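Local coordinates for protein N-(5'-phosphoribosyl)anthranilate isomerase (Thermococcus kodakarensis, PDB 5LHF) that catalyses the isomerisation of N-(5-phospho-beta-D-ribosyl)anthranilate to 1-(2-carboxyphenylamino)-1-deoxy-D-ribulose 5-phosphate, the third step of tryptophan biosynthesis from chorismate, at residues K62-A70 and A89-Y97. Residues are numbered along the deposited sequence; the frame is centred on the assembly and turned at random.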
loop_
_atom_site.group_PDB
_atom_site.type_symbol
_atom_site.label_atom_id
_atom_site.label_comp_id
_atom_site.label_asym_id
_atom_site.label_seq_id
_atom_site.Cartn_x
_atom_site.Cartn_y
_atom_site.Cartn_z
ATOM N N LYS A 62 -9.740 -6.668 -11.016
ATOM C CA LYS A 62 -9.246 -6.189 -12.300
ATOM C C LYS A 62 -10.228 -5.297 -13.051
ATOM O O LYS A 62 -9.787 -4.472 -13.859
ATOM C CB LYS A 62 -8.879 -7.385 -13.194
ATOM C CG LYS A 62 -7.927 -8.386 -12.546
ATOM C CD LYS A 62 -7.570 -9.532 -13.487
ATOM C CE LYS A 62 -6.816 -9.032 -14.712
ATOM N NZ LYS A 62 -5.521 -8.377 -14.369
ATOM N N THR A 63 -11.531 -5.421 -12.800
ATOM C CA THR A 63 -12.541 -4.802 -13.645
ATOM C C THR A 63 -13.396 -3.809 -12.868
ATOM O O THR A 63 -13.565 -3.916 -11.649
ATOM C CB THR A 63 -13.455 -5.857 -14.304
ATOM O OG1 THR A 63 -14.400 -6.368 -13.349
ATOM C CG2 THR A 63 -12.640 -7.000 -14.854
ATOM N N PHE A 64 -13.935 -2.833 -13.598
ATOM C CA PHE A 64 -14.795 -1.833 -12.971
ATOM C C PHE A 64 -15.985 -2.450 -12.237
ATOM O O PHE A 64 -16.260 -2.040 -11.096
ATOM C CB PHE A 64 -15.259 -0.825 -14.026
ATOM C CG PHE A 64 -16.211 0.209 -13.490
ATOM C CD1 PHE A 64 -17.584 -0.007 -13.517
ATOM C CD2 PHE A 64 -15.730 1.397 -12.968
ATOM C CE1 PHE A 64 -18.459 0.935 -13.027
ATOM C CE2 PHE A 64 -16.591 2.343 -12.469
ATOM C CZ PHE A 64 -17.966 2.112 -12.498
ATOM N N PRO A 65 -16.734 -3.397 -12.806
ATOM C CA PRO A 65 -17.931 -3.878 -12.086
ATOM C C PRO A 65 -17.605 -4.549 -10.765
ATOM O O PRO A 65 -18.371 -4.433 -9.806
ATOM C CB PRO A 65 -18.566 -4.862 -13.082
ATOM C CG PRO A 65 -18.059 -4.435 -14.401
ATOM C CD PRO A 65 -16.668 -3.940 -14.171
ATOM N N GLU A 66 -16.499 -5.286 -10.710
ATOM C CA GLU A 66 -16.028 -5.849 -9.452
ATOM C C GLU A 66 -15.768 -4.757 -8.421
ATOM O O GLU A 66 -16.242 -4.827 -7.280
ATOM C CB GLU A 66 -14.762 -6.653 -9.713
ATOM C CG GLU A 66 -14.990 -7.892 -10.542
ATOM C CD GLU A 66 -13.704 -8.615 -10.829
ATOM O OE1 GLU A 66 -12.975 -8.197 -11.756
ATOM O OE2 GLU A 66 -13.413 -9.586 -10.106
ATOM N N TRP A 67 -15.002 -3.740 -8.800
ATOM C CA TRP A 67 -14.729 -2.657 -7.858
ATOM C C TRP A 67 -15.999 -1.928 -7.456
ATOM O O TRP A 67 -16.186 -1.607 -6.277
ATOM C CB TRP A 67 -13.721 -1.677 -8.456
ATOM C CG TRP A 67 -12.334 -2.087 -8.180
ATOM C CD1 TRP A 67 -11.453 -2.679 -9.057
ATOM C CD2 TRP A 67 -11.628 -1.949 -6.934
ATOM N NE1 TRP A 67 -10.246 -2.902 -8.425
ATOM C CE2 TRP A 67 -10.333 -2.476 -7.124
ATOM C CE3 TRP A 67 -11.968 -1.429 -5.679
ATOM C CZ2 TRP A 67 -9.374 -2.494 -6.105
ATOM C CZ3 TRP A 67 -11.027 -1.467 -4.665
ATOM C CH2 TRP A 67 -9.738 -1.985 -4.889
ATOM N N ALA A 68 -16.869 -1.628 -8.426
ATOM C CA ALA A 68 -18.097 -0.904 -8.123
ATOM C C ALA A 68 -18.954 -1.663 -7.123
ATOM O O ALA A 68 -19.501 -1.075 -6.184
ATOM C CB ALA A 68 -18.886 -0.650 -9.413
ATOM N N ASN A 69 -19.108 -2.972 -7.322
ATOM C CA ASN A 69 -19.858 -3.766 -6.359
ATOM C C ASN A 69 -19.236 -3.682 -4.970
ATOM O O ASN A 69 -19.945 -3.544 -3.964
ATOM C CB ASN A 69 -19.919 -5.229 -6.802
ATOM C CG ASN A 69 -20.589 -6.103 -5.758
ATOM O OD1 ASN A 69 -21.807 -6.013 -5.557
ATOM N ND2 ASN A 69 -19.797 -6.923 -5.054
ATOM N N ALA A 70 -17.911 -3.778 -4.890
ATOM C CA ALA A 70 -17.278 -3.801 -3.577
ATOM C C ALA A 70 -17.380 -2.441 -2.896
ATOM O O ALA A 70 -17.543 -2.369 -1.674
ATOM C CB ALA A 70 -15.822 -4.252 -3.700
ATOM N N ALA A 89 -10.915 3.339 -16.188
ATOM C CA ALA A 89 -11.730 2.662 -15.183
ATOM C C ALA A 89 -11.437 3.184 -13.778
ATOM O O ALA A 89 -12.355 3.345 -12.964
ATOM C CB ALA A 89 -11.503 1.154 -15.269
ATOM N N VAL A 90 -10.163 3.450 -13.470
ATOM C CA VAL A 90 -9.825 4.100 -12.206
ATOM C C VAL A 90 -10.570 5.423 -12.066
ATOM O O VAL A 90 -11.135 5.725 -11.009
ATOM C CB VAL A 90 -8.296 4.291 -12.099
ATOM C CG1 VAL A 90 -7.941 5.092 -10.850
ATOM C CG2 VAL A 90 -7.602 2.948 -12.054
ATOM N N ASN A 91 -10.598 6.229 -13.134
ATOM C CA ASN A 91 -11.283 7.517 -13.071
ATOM C C ASN A 91 -12.787 7.355 -12.914
ATOM O O ASN A 91 -13.429 8.159 -12.227
ATOM C CB ASN A 91 -10.968 8.340 -14.317
ATOM C CG ASN A 91 -9.643 9.066 -14.216
ATOM O OD1 ASN A 91 -8.913 8.936 -13.227
ATOM N ND2 ASN A 91 -9.320 9.834 -15.245
ATOM N N ARG A 92 -13.373 6.333 -13.549
ATOM C CA ARG A 92 -14.804 6.107 -13.390
ATOM C C ARG A 92 -15.163 5.890 -11.928
ATOM O O ARG A 92 -16.208 6.356 -11.463
ATOM C CB ARG A 92 -15.269 4.916 -14.247
ATOM C CG ARG A 92 -15.337 5.181 -15.763
ATOM C CD ARG A 92 -16.177 4.112 -16.496
ATOM N NE ARG A 92 -17.511 4.001 -15.915
ATOM C CZ ARG A 92 -18.304 2.936 -16.023
ATOM N NH1 ARG A 92 -17.917 1.854 -16.692
ATOM N NH2 ARG A 92 -19.490 2.951 -15.434
ATOM N N LEU A 93 -14.307 5.181 -11.181
ATOM C CA LEU A 93 -14.588 4.944 -9.773
ATOM C C LEU A 93 -14.568 6.238 -8.968
ATOM O O LEU A 93 -15.423 6.440 -8.100
ATOM C CB LEU A 93 -13.586 3.945 -9.204
ATOM C CG LEU A 93 -13.761 2.520 -9.723
ATOM C CD1 LEU A 93 -12.545 1.690 -9.352
ATOM C CD2 LEU A 93 -15.028 1.908 -9.096
ATOM N N LYS A 94 -13.591 7.110 -9.220
ATOM C CA LYS A 94 -13.511 8.365 -8.473
ATOM C C LYS A 94 -14.721 9.252 -8.736
ATOM O O LYS A 94 -15.239 9.890 -7.814
ATOM C CB LYS A 94 -12.221 9.108 -8.824
ATOM C CG LYS A 94 -10.948 8.358 -8.457
ATOM C CD LYS A 94 -9.845 8.645 -9.472
ATOM C CE LYS A 94 -9.596 10.136 -9.609
ATOM N NZ LYS A 94 -8.676 10.397 -10.750
ATOM N N ASP A 95 -15.189 9.312 -9.984
ATOM C CA ASP A 95 -16.310 10.196 -10.294
ATOM C C ASP A 95 -17.646 9.610 -9.862
ATOM O O ASP A 95 -18.495 10.331 -9.324
ATOM C CB ASP A 95 -16.328 10.516 -11.785
ATOM C CG ASP A 95 -15.103 11.288 -12.216
ATOM O OD1 ASP A 95 -14.692 12.207 -11.472
ATOM O OD2 ASP A 95 -14.546 10.976 -13.288
ATOM N N GLU A 96 -17.851 8.311 -10.081
ATOM C CA GLU A 96 -19.143 7.701 -9.826
ATOM C C GLU A 96 -19.321 7.237 -8.392
ATOM O O GLU A 96 -20.465 7.090 -7.938
ATOM C CB GLU A 96 -19.360 6.543 -10.803
ATOM C CG GLU A 96 -19.467 7.036 -12.249
ATOM C CD GLU A 96 -19.439 5.920 -13.259
ATOM O OE1 GLU A 96 -18.869 6.133 -14.349
ATOM O OE2 GLU A 96 -19.982 4.834 -12.958
ATOM N N TYR A 97 -18.227 7.037 -7.655
ATOM C CA TYR A 97 -18.329 6.643 -6.263
ATOM C C TYR A 97 -17.574 7.561 -5.313
ATOM O O TYR A 97 -17.766 7.446 -4.103
ATOM C CB TYR A 97 -17.856 5.190 -6.086
ATOM C CG TYR A 97 -18.768 4.219 -6.802
ATOM C CD1 TYR A 97 -18.458 3.748 -8.071
ATOM C CD2 TYR A 97 -19.968 3.817 -6.230
ATOM C CE1 TYR A 97 -19.304 2.877 -8.736
ATOM C CE2 TYR A 97 -20.822 2.944 -6.885
ATOM C CZ TYR A 97 -20.488 2.479 -8.142
ATOM O OH TYR A 97 -21.339 1.611 -8.799
#
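Phe64 reaches from the first turn of its helix into the neighbouring one and sits as a knob in the hole formed by Ala89, Arg92, Leu93 and Glu96, an example of how one aromatic residue can join two helices where no hydrogen bond links 62-70 to 89-97. The guanidinium of Arg92 lies flat over one face of the ring, the two planes 21° apart, with CZ of Arg92 3.7 Å from the centroid of the Phe64 ring, a cation-pi stack. With CG anti to the backbone N, the phenyl group of Phe64 is carried across the gap, where Ala89 O lies at its edge and its CE2 rests 3.7 Å from Leu93 CD2. Nearer the barrel, the other methyl of Leu93, CD1, packs 3.7 Å from CB of Trp67. One turn farther along, the Tyr97 ring packs on Ala68, CE1 of the tyrosine lying 3.6 Å from CB of the alanine.

What positions the guanidinium is a side-on grip by Glu96 one turn later: Arg92 NE donates to Glu96 OE1 (3.0 Å, nearly straight at 169°), while Arg92 NH2 meets Glu96 OE2 at 3.1 Å. The bend of the arginine chain at chi3 folds the charged group back over the phenyl ring. Replacing Arg92 by an alanine would remove the guanidinium, and is likely to leave the Glu96 carboxylate without its charged mate and this face of the Phe64 ring without its cation.

Farther out, Tyr97 OH is hydrogen-bonded to Glu72 OE1, farther along helix 64-74, a polar link between the two helices, and Trp67 NE1 to Met61 O, while Trp67 and Leu93 both touch Ile79 of strand 78-81. Segments 64-70 and 89-97 run roughly parallel, their axes 27° apart, and strand 78-81 connects their helices, the arrangement of neighbouring outer helices in the (beta/alpha)8 TIM barrel of the TrpF family.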